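Local coordinates for molybdenum cofactor biosynthesis protein (Pyrococcus furiosus, PDB 1XI8) that probably takes part in the late, metal-inserting step of molybdenum cofactor biosynthesis, as a molybdopterin molybdotransferase of the MoeA family, at residues E33-P38 / V186-K191; I160-G165 / A174-L179; C258-I263 / R299-S304; A337-D342 / G360-I365. One frame throughout, in Å; residues are numbered along the deposited sequence.

How the interactions relate
Interactions 1 and 2 lie on one side of the chain's centre, about 16 Å apart between their centres, with interaction 2 nested along the chain inside the loop that interaction 1 closes. Helix 170-179 of interaction 2 runs on into strand 183-187 of interaction 1, and the chain then enters the mixed sheet of interaction 3. There interactions 1 and 3 touch, through a probable hydrogen bond from Lys191 N to Asp259 OD1. Interaction 4 comes last, in the C-terminal region, about 17 Å from interaction 3 between nearest atoms and about 39 Å from interaction 1 between centres. The four contacts thus sample successive parts of an extended, multidomain chain.

Interaction 1 of 4, residues E33-P38 / V186-K191; sequences EVEYVP and VKVKPK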
loop_
_atom_site.group_PDB
_atom_site.type_symbol
_atom_site.label_atom_id
_atom_site.label_comp_id
_atom_site.label_asym_id
_atom_site.label_seq_id
_atom_site.Cartn_x
_atom_site.Cartn_y
_atom_site.Cartn_z
ATOM N N GLU A 33 -0.134 11.351 -21.861
ATOM C CA GLU A 33 0.024 10.179 -22.680
ATOM C C GLU A 33 -0.647 8.988 -22.023
ATOM O O GLU A 33 -0.385 8.689 -20.848
ATOM C CB GLU A 33 1.498 9.877 -22.876
ATOM C CG GLU A 33 2.292 11.033 -23.474
ATOM C CD GLU A 33 3.112 10.583 -24.672
ATOM O OE1 GLU A 33 2.754 9.536 -25.289
ATOM O OE2 GLU A 33 4.110 11.276 -24.998
ATOM N N VAL A 34 -1.497 8.291 -22.779
ATOM C CA VAL A 34 -2.238 7.168 -22.222
ATOM C C VAL A 34 -1.873 5.840 -22.892
ATOM O O VAL A 34 -1.454 5.819 -24.048
ATOM C CB VAL A 34 -3.776 7.413 -22.315
ATOM C CG1 VAL A 34 -4.117 8.856 -21.930
ATOM C CG2 VAL A 34 -4.279 7.145 -23.723
ATOM N N GLU A 35 -2.015 4.737 -22.157
ATOM C CA GLU A 35 -1.956 3.383 -22.736
ATOM C C GLU A 35 -3.139 2.539 -22.245
ATOM O O GLU A 35 -3.627 2.716 -21.125
ATOM C CB GLU A 35 -0.622 2.673 -22.449
ATOM C CG GLU A 35 -0.089 2.824 -21.018
ATOM C CD GLU A 35 1.214 2.038 -20.775
ATOM O OE1 GLU A 35 1.140 0.850 -20.378
ATOM O OE2 GLU A 35 2.317 2.616 -20.967
ATOM N N TYR A 36 -3.600 1.628 -23.097
ATOM C CA TYR A 36 -4.709 0.748 -22.757
ATOM C C TYR A 36 -4.169 -0.606 -22.342
ATOM O O TYR A 36 -3.417 -1.241 -23.080
ATOM C CB TYR A 36 -5.690 0.630 -23.929
ATOM C CG TYR A 36 -6.508 1.881 -24.130
ATOM C CD1 TYR A 36 -6.018 2.941 -24.892
ATOM C CD2 TYR A 36 -7.764 2.017 -23.543
ATOM C CE1 TYR A 36 -6.764 4.103 -25.074
ATOM C CE2 TYR A 36 -8.525 3.173 -23.718
ATOM C CZ TYR A 36 -8.016 4.211 -24.483
ATOM O OH TYR A 36 -8.750 5.353 -24.668
ATOM N N VAL A 37 -4.540 -1.033 -21.140
ATOM C CA VAL A 37 -4.024 -2.277 -20.578
ATOM C C VAL A 37 -5.162 -3.129 -20.062
ATOM O O VAL A 37 -6.144 -2.601 -19.538
ATOM C CB VAL A 37 -3.010 -2.034 -19.413
ATOM C CG1 VAL A 37 -1.862 -1.119 -19.857
ATOM C CG2 VAL A 37 -3.706 -1.471 -18.200
ATOM N N PRO A 38 -5.038 -4.456 -20.213
ATOM C CA PRO A 38 -6.088 -5.357 -19.725
ATOM C C PRO A 38 -6.316 -5.166 -18.231
ATOM O O PRO A 38 -5.450 -4.646 -17.528
ATOM C CB PRO A 38 -5.529 -6.754 -20.027
ATOM C CG PRO A 38 -4.531 -6.532 -21.148
ATOM C CD PRO A 38 -3.926 -5.186 -20.855
ATOM N N VAL A 186 -4.942 3.921 -18.913
ATOM C CA VAL A 186 -4.092 4.312 -17.786
ATOM C C VAL A 186 -2.976 5.251 -18.254
ATOM O O VAL A 186 -2.653 5.303 -19.441
ATOM C CB VAL A 186 -3.502 3.074 -17.040
ATOM C CG1 VAL A 186 -4.615 2.267 -16.407
ATOM C CG2 VAL A 186 -2.681 2.197 -17.975
ATOM N N LYS A 187 -2.403 6.000 -17.322
ATOM C CA LYS A 187 -1.293 6.894 -17.648
ATOM C C LYS A 187 -0.035 6.100 -17.892
ATOM O O LYS A 187 0.236 5.138 -17.178
ATOM C CB LYS A 187 -1.054 7.869 -16.515
ATOM C CG LYS A 187 -2.158 8.865 -16.347
ATOM C CD LYS A 187 -1.906 10.127 -17.157
ATOM C CE LYS A 187 -3.100 11.066 -17.069
ATOM N NZ LYS A 187 -2.759 12.491 -17.264
ATOM N N VAL A 188 0.724 6.491 -18.909
ATOM C CA VAL A 188 2.015 5.874 -19.163
ATOM C C VAL A 188 2.918 6.302 -18.021
ATOM O O VAL A 188 3.037 7.501 -17.743
ATOM C CB VAL A 188 2.631 6.339 -20.502
ATOM C CG1 VAL A 188 3.959 5.642 -20.740
ATOM C CG2 VAL A 188 1.645 6.120 -21.685
ATOM N N LYS A 189 3.526 5.333 -17.343
ATOM C CA LYS A 189 4.362 5.633 -16.190
ATOM C C LYS A 189 5.452 6.644 -16.559
ATOM O O LYS A 189 6.132 6.470 -17.569
ATOM C CB LYS A 189 4.986 4.346 -15.624
ATOM C CG LYS A 189 3.997 3.383 -14.936
ATOM C CD LYS A 189 4.703 2.152 -14.305
ATOM C CE LYS A 189 3.819 1.482 -13.264
ATOM N NZ LYS A 189 4.308 0.162 -12.772
ATOM N N PRO A 190 5.599 7.730 -15.767
ATOM C CA PRO A 190 6.783 8.560 -15.985
ATOM C C PRO A 190 8.044 7.721 -15.793
ATOM O O PRO A 190 8.103 6.903 -14.877
ATOM C CB PRO A 190 6.681 9.652 -14.908
ATOM C CG PRO A 190 5.586 9.267 -14.022
ATOM C CD PRO A 190 4.732 8.259 -14.700
ATOM N N LYS A 191 9.024 7.899 -16.671
ATOM C CA LYS A 191 10.285 7.196 -16.531
ATOM C C LYS A 191 11.208 8.035 -15.664
ATOM O O LYS A 191 11.341 9.233 -15.881
ATOM C CB LYS A 191 10.914 6.920 -17.895
ATOM C CG LYS A 191 10.267 5.779 -18.663
ATOM C CD LYS A 191 10.769 5.765 -20.099
ATOM C CE LYS A 191 10.301 4.540 -20.888
ATOM N NZ LYS A 191 11.263 4.313 -22.017
#
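Glu35 and Val186 pair through two short backbone bonds, Glu35 N to Val186 O and Val186 N to Glu35 O, both 2.8 Å. They form a hydrogen-bonded pair in a two-stranded antiparallel sheet, which joins strand 34-38 of the MoeA N-terminal region to strand 183-187, the strand that follows helix 170-179. A third bond, from Val188 N to Glu33 O (3.1 Å), is almost straight at the hydrogen (176°) and carries the pairing past the end of the second strand.

The tight part lies around Val186, which is buried. Its CG2 packs 3.8 Å from CG2 of Val37, the two side chains crossing at about a right angle, and also rests 3.3 Å from Glu35 O. On the same side, Glu35 turns its CG into the crowded position between backbone N and carbonyl carbon (chi1 43°). Beyond CG the chain is extended and crosses Val188 at about a right angle, with OE2 lying 3.5 Å from Val188 CG1. The other carboxylate oxygen, OE1, has a long, weak ion pair with Arg45. An alanine in place of Glu35 would probably open a gap where CG and the carboxylate cover the Val188 methyls, and leave Arg45 without this distant charge.

Around Val34 the contact is looser. The side chains of Val34 and Lys187 diverge, and Val34 is exposed, although it touches Ala48. Lys187 reaches away to Ile31 O and to salt bridges with Glu30 and Glu32. The chemistry therefore implies a pairing carried mainly by peptide groups, with a thin apolar patch on one face and the Lys187 charge directed to partners elsewhere.

Interaction 2 of 4, residues I160-G165 / A174-L179; sequences IALKKG and ALLKAL
A classic beta bulge, in which Ala161 and Leu162 both face Ile51 of the neighbouring strand, puts two consecutive side chains against helix 170-179 in the N-terminal region of this MoeA-family protein. Both residues direct their CB toward the helix, which answers with Leu175, Leu176 and Leu179. No hydrogen bond crosses between the segments; the contact is almost wholly aliphatic.

Ala161 CB is met by two leucines one helical turn apart. Leu179 CD1 comes closest, at 3.4 Å, a short methyl contact, while Leu175 CD2 stands 4.1 Å from the same CB. With CG anti to its backbone N (chi1 -175°), Leu175 swings that atom toward Ala161, and its CD2 also lies 3.9 Å from Ala161 O.

Leu162 divides its two branches. CD1 sits 3.7 Å from Leu176 CD2 and equally near Leu176 CG, the side chains crossing obliquely. Its other methyl, CD2, lies 4.2 Å from CD2 of Leu175, a looser touch.

Around these leucines, strand 51-52 pairs with 160-162 through the bulge, and its Ile51 also packs on Leu176 and Leu179. Leu47 covers Leu162 from a loop, and Ala53 touches Leu179. The second subunit comes in as well: its Val377 packs on Leu162, and its Met222 and Thr218 reach Ala174 and Ala178, so that it covers both helix 170-179 and the strand at Leu162.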
loop_
_atom_site.group_PDB
_atom_site.type_symbol
_atom_site.label_atom_id
_atom_site.label_comp_id
_atom_site.label_asym_id
_atom_site.label_seq_id
_atom_site.Cartn_x
_atom_site.Cartn_y
_atom_site.Cartn_z
ATOM N N ILE A 160 -20.280 9.763 -13.833
ATOM C CA ILE A 160 -18.885 9.326 -13.741
ATOM C C ILE A 160 -18.784 8.139 -12.777
ATOM O O ILE A 160 -19.041 8.261 -11.573
ATOM C CB ILE A 160 -17.913 10.461 -13.323
ATOM C CG1 ILE A 160 -18.131 10.847 -11.854
ATOM C CG2 ILE A 160 -18.057 11.668 -14.266
ATOM C CD1 ILE A 160 -17.162 11.940 -11.320
ATOM N N ALA A 161 -18.434 6.983 -13.319
ATOM C CA ALA A 161 -18.234 5.799 -12.492
ATOM C C ALA A 161 -16.905 5.871 -11.725
ATOM O O ALA A 161 -16.857 5.523 -10.552
ATOM C CB ALA A 161 -18.315 4.528 -13.337
ATOM N N LEU A 162 -15.842 6.322 -12.395
ATOM C CA LEU A 162 -14.518 6.478 -11.771
ATOM C C LEU A 162 -13.829 7.740 -12.258
ATOM O O LEU A 162 -13.837 8.030 -13.452
ATOM C CB LEU A 162 -13.625 5.272 -12.068
ATOM C CG LEU A 162 -14.092 3.890 -11.614
ATOM C CD1 LEU A 162 -13.215 2.803 -12.193
ATOM C CD2 LEU A 162 -14.096 3.823 -10.102
ATOM N N LYS A 163 -13.222 8.488 -11.342
ATOM C CA LYS A 163 -12.574 9.754 -11.702
ATOM C C LYS A 163 -11.142 9.617 -12.233
ATOM O O LYS A 163 -10.389 8.765 -11.792
ATOM C CB LYS A 163 -12.566 10.710 -10.511
ATOM C CG LYS A 163 -13.930 11.240 -10.107
ATOM C CD LYS A 163 -13.799 12.416 -9.134
ATOM N N LYS A 164 -10.785 10.476 -13.183
ATOM C CA LYS A 164 -9.417 10.601 -13.653
ATOM C C LYS A 164 -8.523 10.726 -12.438
ATOM O O LYS A 164 -8.855 11.451 -11.506
ATOM C CB LYS A 164 -9.268 11.862 -14.505
ATOM C CG LYS A 164 -8.023 11.866 -15.367
ATOM C CD LYS A 164 -7.782 13.173 -16.125
ATOM C CE LYS A 164 -6.764 14.031 -15.400
ATOM N NZ LYS A 164 -6.225 15.124 -16.274
ATOM N N GLY A 165 -7.397 10.015 -12.428
ATOM C CA GLY A 165 -6.471 10.090 -11.305
ATOM C C GLY A 165 -6.646 9.013 -10.246
ATOM O O GLY A 165 -5.869 8.950 -9.280
ATOM N N ALA A 174 -13.277 -4.252 -10.559
ATOM C CA ALA A 174 -14.555 -4.935 -10.584
ATOM C C ALA A 174 -15.637 -4.048 -11.197
ATOM O O ALA A 174 -16.507 -4.542 -11.912
ATOM C CB ALA A 174 -14.947 -5.383 -9.189
ATOM N N LEU A 175 -15.591 -2.748 -10.929
ATOM C CA LEU A 175 -16.581 -1.858 -11.514
ATOM C C LEU A 175 -16.350 -1.709 -13.023
ATOM O O LEU A 175 -17.304 -1.687 -13.808
ATOM C CB LEU A 175 -16.617 -0.503 -10.810
ATOM C CG LEU A 175 -17.713 0.467 -11.271
ATOM C CD1 LEU A 175 -19.087 -0.205 -11.299
ATOM C CD2 LEU A 175 -17.744 1.705 -10.408
ATOM N N LEU A 176 -15.084 -1.630 -13.427
ATOM C CA LEU A 176 -14.746 -1.563 -14.839
ATOM C C LEU A 176 -15.264 -2.786 -15.604
ATOM O O LEU A 176 -15.817 -2.652 -16.706
ATOM C CB LEU A 176 -13.236 -1.387 -15.018
ATOM C CG LEU A 176 -12.754 -0.012 -14.545
ATOM C CD1 LEU A 176 -11.254 0.100 -14.486
ATOM C CD2 LEU A 176 -13.329 1.057 -15.447
ATOM N N LYS A 177 -15.098 -3.978 -15.031
ATOM C CA LYS A 177 -15.608 -5.192 -15.674
ATOM C C LYS A 177 -17.114 -5.098 -15.851
ATOM O O LYS A 177 -17.643 -5.466 -16.883
ATOM C CB LYS A 177 -15.269 -6.438 -14.862
ATOM C CG LYS A 177 -15.569 -7.755 -15.571
ATOM C CD LYS A 177 -14.490 -8.071 -16.601
ATOM C CE LYS A 177 -14.818 -9.317 -17.412
ATOM N NZ LYS A 177 -13.793 -9.545 -18.491
ATOM N N ALA A 178 -17.800 -4.590 -14.832
ATOM C CA ALA A 178 -19.250 -4.458 -14.872
ATOM C C ALA A 178 -19.667 -3.529 -16.000
ATOM O O ALA A 178 -20.708 -3.744 -16.632
ATOM C CB ALA A 178 -19.765 -3.933 -13.548
ATOM N N LEU A 179 -18.845 -2.504 -16.241
ATOM C CA LEU A 179 -19.112 -1.507 -17.269
ATOM C C LEU A 179 -18.643 -1.928 -18.657
ATOM O O LEU A 179 -18.926 -1.248 -19.633
ATOM C CB LEU A 179 -18.491 -0.173 -16.883
ATOM C CG LEU A 179 -19.232 0.533 -15.757
ATOM C CD1 LEU A 179 -18.468 1.767 -15.392
ATOM C CD2 LEU A 179 -20.668 0.880 -16.177
#

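Interaction 3 of 4, residues C258-I263 / R299-S304; sequences CDLVLI and RVFVMS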
loop_
_atom_site.group_PDB
_atom_site.type_symbol
_atom_site.label_atom_id
_atom_site.label_comp_id
_atom_site.label_asym_id
_atom_site.label_seq_id
_atom_site.Cartn_x
_atom_site.Cartn_y
_atom_site.Cartn_z
ATOM N N CYS A 258 14.107 10.315 -20.105
ATOM C CA CYS A 258 13.228 10.337 -18.931
ATOM C C CYS A 258 12.465 11.625 -18.729
ATOM O O CYS A 258 12.856 12.680 -19.214
ATOM C CB CYS A 258 14.025 10.052 -17.655
ATOM S SG CYS A 258 14.891 8.481 -17.655
ATOM N N ASP A 259 11.374 11.514 -17.988
ATOM C CA ASP A 259 10.546 12.640 -17.627
ATOM C C ASP A 259 11.071 13.271 -16.333
ATOM O O ASP A 259 10.701 14.384 -15.969
ATOM C CB ASP A 259 9.109 12.165 -17.428
ATOM C CG ASP A 259 8.590 11.353 -18.607
ATOM O OD1 ASP A 259 8.642 10.100 -18.541
ATOM O OD2 ASP A 259 8.140 11.974 -19.603
ATOM N N LEU A 260 11.944 12.555 -15.642
ATOM C CA LEU A 260 12.438 13.004 -14.359
ATOM C C LEU A 260 13.744 12.271 -14.076
ATOM O O LEU A 260 13.852 11.079 -14.348
ATOM C CB LEU A 260 11.392 12.694 -13.297
ATOM C CG LEU A 260 11.245 13.512 -12.025
ATOM C CD1 LEU A 260 11.258 14.991 -12.303
ATOM C CD2 LEU A 260 9.936 13.113 -11.360
ATOM N N VAL A 261 14.735 12.983 -13.546
ATOM C CA VAL A 261 16.028 12.390 -13.268
ATOM C C VAL A 261 16.455 12.624 -11.825
ATOM O O VAL A 261 16.356 13.737 -11.315
ATOM C CB VAL A 261 17.117 12.942 -14.207
ATOM C CG1 VAL A 261 18.452 12.296 -13.899
ATOM C CG2 VAL A 261 16.737 12.703 -15.649
ATOM N N LEU A 262 16.928 11.563 -11.178
ATOM C CA LEU A 262 17.460 11.644 -9.830
ATOM C C LEU A 262 18.941 11.321 -9.851
ATOM O O LEU A 262 19.346 10.233 -10.253
ATOM C CB LEU A 262 16.749 10.657 -8.910
ATOM C CG LEU A 262 15.227 10.688 -8.888
ATOM C CD1 LEU A 262 14.693 9.601 -7.993
ATOM C CD2 LEU A 262 14.752 12.019 -8.411
ATOM N N ILE A 263 19.753 12.276 -9.426
ATOM C CA ILE A 263 21.188 12.047 -9.273
ATOM C C ILE A 263 21.556 12.154 -7.798
ATOM O O ILE A 263 21.351 13.182 -7.172
ATOM C CB ILE A 263 22.027 13.035 -10.122
ATOM C CG1 ILE A 263 23.522 12.796 -9.912
ATOM C CG2 ILE A 263 21.660 14.487 -9.814
ATOM C CD1 ILE A 263 24.408 13.557 -10.886
ATOM N N ARG A 299 13.734 19.140 -14.566
ATOM C CA ARG A 299 13.340 17.727 -14.472
ATOM C C ARG A 299 14.329 16.855 -13.671
ATOM O O ARG A 299 14.205 15.633 -13.635
ATOM C CB ARG A 299 13.081 17.135 -15.879
ATOM C CG ARG A 299 11.988 17.834 -16.714
ATOM C CD ARG A 299 10.655 17.775 -15.984
ATOM N NE ARG A 299 9.482 18.181 -16.769
ATOM C CZ ARG A 299 8.548 17.341 -17.207
ATOM N NH1 ARG A 299 8.649 16.046 -16.937
ATOM N NH2 ARG A 299 7.514 17.791 -17.913
ATOM N N VAL A 300 15.308 17.480 -13.027
ATOM C CA VAL A 300 16.276 16.710 -12.255
ATOM C C VAL A 300 16.349 17.128 -10.791
ATOM O O VAL A 300 16.432 18.309 -10.467
ATOM C CB VAL A 300 17.698 16.729 -12.898
ATOM C CG1 VAL A 300 18.099 18.114 -13.202
ATOM C CG2 VAL A 300 18.709 16.117 -11.944
ATOM N N PHE A 301 16.304 16.143 -9.905
ATOM C CA PHE A 301 16.533 16.403 -8.496
ATOM C C PHE A 301 17.966 16.066 -8.166
ATOM O O PHE A 301 18.422 14.958 -8.424
ATOM C CB PHE A 301 15.617 15.556 -7.619
ATOM C CG PHE A 301 14.193 16.002 -7.611
ATOM C CD1 PHE A 301 13.265 15.415 -8.463
ATOM C CD2 PHE A 301 13.773 16.995 -6.742
ATOM C CE1 PHE A 301 11.939 15.820 -8.450
ATOM C CE2 PHE A 301 12.457 17.397 -6.721
ATOM C CZ PHE A 301 11.532 16.810 -7.577
ATOM N N VAL A 302 18.683 17.026 -7.602
ATOM C CA VAL A 302 20.027 16.771 -7.103
ATOM C C VAL A 302 19.856 16.287 -5.675
ATOM O O VAL A 302 19.541 17.073 -4.788
ATOM C CB VAL A 302 20.921 18.036 -7.186
ATOM C CG1 VAL A 302 22.276 17.804 -6.505
ATOM C CG2 VAL A 302 21.123 18.428 -8.632
ATOM N N MET A 303 20.034 14.985 -5.465
ATOM C CA MET A 303 19.728 14.372 -4.165
ATOM C C MET A 303 20.969 14.044 -3.331
ATOM O O MET A 303 22.090 14.104 -3.813
ATOM C CB MET A 303 18.844 13.127 -4.341
ATOM C CG MET A 303 17.542 13.386 -5.074
ATOM S SD MET A 303 16.475 11.931 -5.250
ATOM C CE MET A 303 15.612 11.869 -3.684
ATOM N N SER A 304 20.757 13.695 -2.071
ATOM C CA SER A 304 21.856 13.385 -1.165
ATOM C C SER A 304 22.494 12.023 -1.440
ATOM O O SER A 304 22.041 11.254 -2.291
ATOM C CB SER A 304 21.356 13.452 0.280
ATOM O OG SER A 304 22.304 12.929 1.205
#
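Arg299 O takes the N-H of Val261 at 2.7 Å, and Leu260 CA adds a CA-H...O contact to the same oxygen at 3.2 Å. The arginine's side chain turns back to the loop just ahead of the other strand: the bend at chi2 (-60°) turns CD toward Asp259 O, and further out NH1 bonds the same oxygen at 2.8 Å. That bond uses a lone pair in the carbonyl plane, and the oxygen lies close to the guanidinium plane. The Asp259 carboxylate instead accepts from Lys191 N through OD1.

From here strands 260-263 and 300-302 run parallel, 16° apart, near the middle of the mixed sheet of the probable molybdopterin-binding domain, with Phe301 N, Ile263 N and Met303 N continuing the ladder. Helices lie on both faces of this alpha/beta sandwich. Helix 244-257 packs on Val261, Ile263 and Val300. Val261 meets Val300 CB to CB, and CG2 of Ile263 is 4.0 Å from CG2 of Val300.

On the face toward helix 307-326, Leu262 and Phe301 lie side by side, pointing the same way. Leu262 CD2 is shared between Phe301 CD1 at 3.7 Å and Met303 SD at 3.6 Å, and Leu260 CD1 touches Phe301 CE1.

Interaction 4 of 4, residues A337-D342 / G360-I365; sequences AVLEDD and GKAKVI
Asp341 and Lys363 meet at a slant, the lysine reaching back to the carboxylate. Lys363 leaves its strand with CG anti to the backbone N (chi1 176°) and bends at chi2 (70°). NZ then forms a salt bridge with Asp341 OD1 at 3.3 Å, on the syn lone pair, the side of the other oxygen. A weak bond from the same NZ reaches OD2. That second oxygen also receives the N-H of Val364, weakly, at 3.2 Å. The carboxylate thus meets both a side chain and, weakly, a backbone N-H of the neighbouring strand. An alanine in place of Asp341 would probably leave the Lys363 ammonium without its salt-bridge partner and Val364 N without this acceptor.

Glu340, extended beyond CG, crosses Lys361 at about a right angle, OE1 lying 3.8 Å from Lys361 CD; its carboxylate and the Lys361 ammonium are not in contact.

On the other face the side chains are apolar. Ala337 CB meets Ala362 CB at 3.6 Å, and Leu339 CD2 lies 4.3 Å from Val364 CG2. Tyr357 and Val353 of strand 350-358 pack on Ala337 and Val364.

Three backbone bonds of 2.9 Å, Val338 N to Gly360 O, Ala362 N to Val338 O and Glu340 N to Ala362 O, join the parallel strands, whose axes cross at 40°. Strand 334-339 also pairs with 397-402, and 361-364 with 350-358, both antiparallel; with 381-386 joining 350-358 to 397-402, the ring closes as a small beta barrel in the C-terminal region, domain IV of MoeA proteins.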
loop_
_atom_site.group_PDB
_atom_site.type_symbol
_atom_site.label_atom_id
_atom_site.label_comp_id
_atom_site.label_asym_id
_atom_site.label_seq_id
_atom_site.Cartn_x
_atom_site.Cartn_y
_atom_site.Cartn_z
ATOM N N ALA A 337 -2.146 10.644 15.783
ATOM C CA ALA A 337 -1.383 9.802 16.682
ATOM C C ALA A 337 -0.986 10.575 17.923
ATOM O O ALA A 337 -0.676 11.755 17.843
ATOM C CB ALA A 337 -0.139 9.223 15.983
ATOM N N VAL A 338 -1.015 9.889 19.064
ATOM C CA VAL A 338 -0.494 10.400 20.321
ATOM C C VAL A 338 0.986 10.039 20.392
ATOM O O VAL A 338 1.353 8.887 20.191
ATOM C CB VAL A 338 -1.243 9.789 21.538
ATOM C CG1 VAL A 338 -0.525 10.107 22.848
ATOM C CG2 VAL A 338 -2.701 10.270 21.583
ATOM N N LEU A 339 1.840 11.016 20.664
ATOM C CA LEU A 339 3.271 10.751 20.746
ATOM C C LEU A 339 3.642 9.954 21.989
ATOM O O LEU A 339 3.186 10.260 23.090
ATOM C CB LEU A 339 4.039 12.062 20.734
ATOM C CG LEU A 339 4.018 12.822 19.414
ATOM C CD1 LEU A 339 4.728 14.139 19.581
ATOM C CD2 LEU A 339 4.685 11.982 18.349
ATOM N N GLU A 340 4.461 8.919 21.812
ATOM C CA GLU A 340 4.965 8.151 22.951
ATOM C C GLU A 340 6.210 8.830 23.504
ATOM O O GLU A 340 6.585 8.597 24.652
ATOM C CB GLU A 340 5.266 6.696 22.575
ATOM C CG GLU A 340 4.036 5.763 22.531
ATOM C CD GLU A 340 4.344 4.367 21.956
ATOM O OE1 GLU A 340 3.462 3.477 22.018
ATOM O OE2 GLU A 340 5.460 4.150 21.432
ATOM N N ASP A 341 6.840 9.681 22.695
ATOM C CA ASP A 341 8.060 10.385 23.109
ATOM C C ASP A 341 8.037 11.895 22.761
ATOM O O ASP A 341 7.115 12.380 22.072
ATOM C CB ASP A 341 9.290 9.711 22.479
ATOM C CG ASP A 341 9.282 8.187 22.638
ATOM O OD1 ASP A 341 9.287 7.695 23.799
ATOM O OD2 ASP A 341 9.275 7.481 21.598
ATOM N N ASP A 342 9.041 12.631 23.248
ATOM C CA ASP A 342 9.221 14.040 22.887
ATOM C C ASP A 342 9.828 14.142 21.482
ATOM O O ASP A 342 10.623 13.291 21.076
ATOM C CB ASP A 342 10.153 14.762 23.874
ATOM C CG ASP A 342 9.484 15.093 25.206
ATOM O OD1 ASP A 342 10.221 15.227 26.210
ATOM O OD2 ASP A 342 8.241 15.227 25.269
ATOM N N GLY A 360 -3.339 4.176 17.091
ATOM C CA GLY A 360 -3.535 5.542 17.557
ATOM C C GLY A 360 -2.286 6.140 18.166
ATOM O O GLY A 360 -2.295 7.294 18.582
ATOM N N LYS A 361 -1.207 5.360 18.216
ATOM C CA LYS A 361 0.028 5.793 18.873
ATOM C C LYS A 361 1.210 5.911 17.914
ATOM O O LYS A 361 1.330 5.134 16.967
ATOM C CB LYS A 361 0.397 4.815 19.991
ATOM C CG LYS A 361 -0.649 4.658 21.104
ATOM C CD LYS A 361 -0.323 3.421 21.955
ATOM C CE LYS A 361 -0.991 3.443 23.327
ATOM N NZ LYS A 361 -0.869 2.094 24.001
ATOM N N ALA A 362 2.084 6.880 18.172
ATOM C CA ALA A 362 3.311 7.039 17.391
ATOM C C ALA A 362 4.554 7.005 18.272
ATOM O O ALA A 362 4.706 7.814 19.196
ATOM C CB ALA A 362 3.282 8.324 16.562
ATOM N N LYS A 363 5.443 6.063 17.968
ATOM C CA LYS A 363 6.694 5.923 18.687
ATOM C C LYS A 363 7.830 6.555 17.877
ATOM O O LYS A 363 8.099 6.161 16.746
ATOM C CB LYS A 363 6.956 4.444 18.972
ATOM C CG LYS A 363 8.282 4.139 19.639
ATOM C CD LYS A 363 8.356 4.626 21.098
ATOM C CE LYS A 363 9.531 3.947 21.829
ATOM N NZ LYS A 363 9.830 4.551 23.166
ATOM N N VAL A 364 8.481 7.548 18.464
ATOM C CA VAL A 364 9.583 8.245 17.825
ATOM C C VAL A 364 10.856 7.397 17.772
ATOM O O VAL A 364 11.334 6.916 18.797
ATOM C CB VAL A 364 9.891 9.540 18.571
ATOM C CG1 VAL A 364 11.058 10.271 17.920
ATOM C CG2 VAL A 364 8.646 10.424 18.633
ATOM N N ILE A 365 11.403 7.223 16.570
ATOM C CA ILE A 365 12.621 6.447 16.368
ATOM C C ILE A 365 13.884 7.264 16.650
ATOM O O ILE A 365 14.165 8.241 15.965
ATOM C CB ILE A 365 12.710 5.934 14.927
ATOM C CG1 ILE A 365 11.362 5.354 14.490
ATOM C CG2 ILE A 365 13.841 4.919 14.795
ATOM C CD1 ILE A 365 10.827 4.243 15.408
#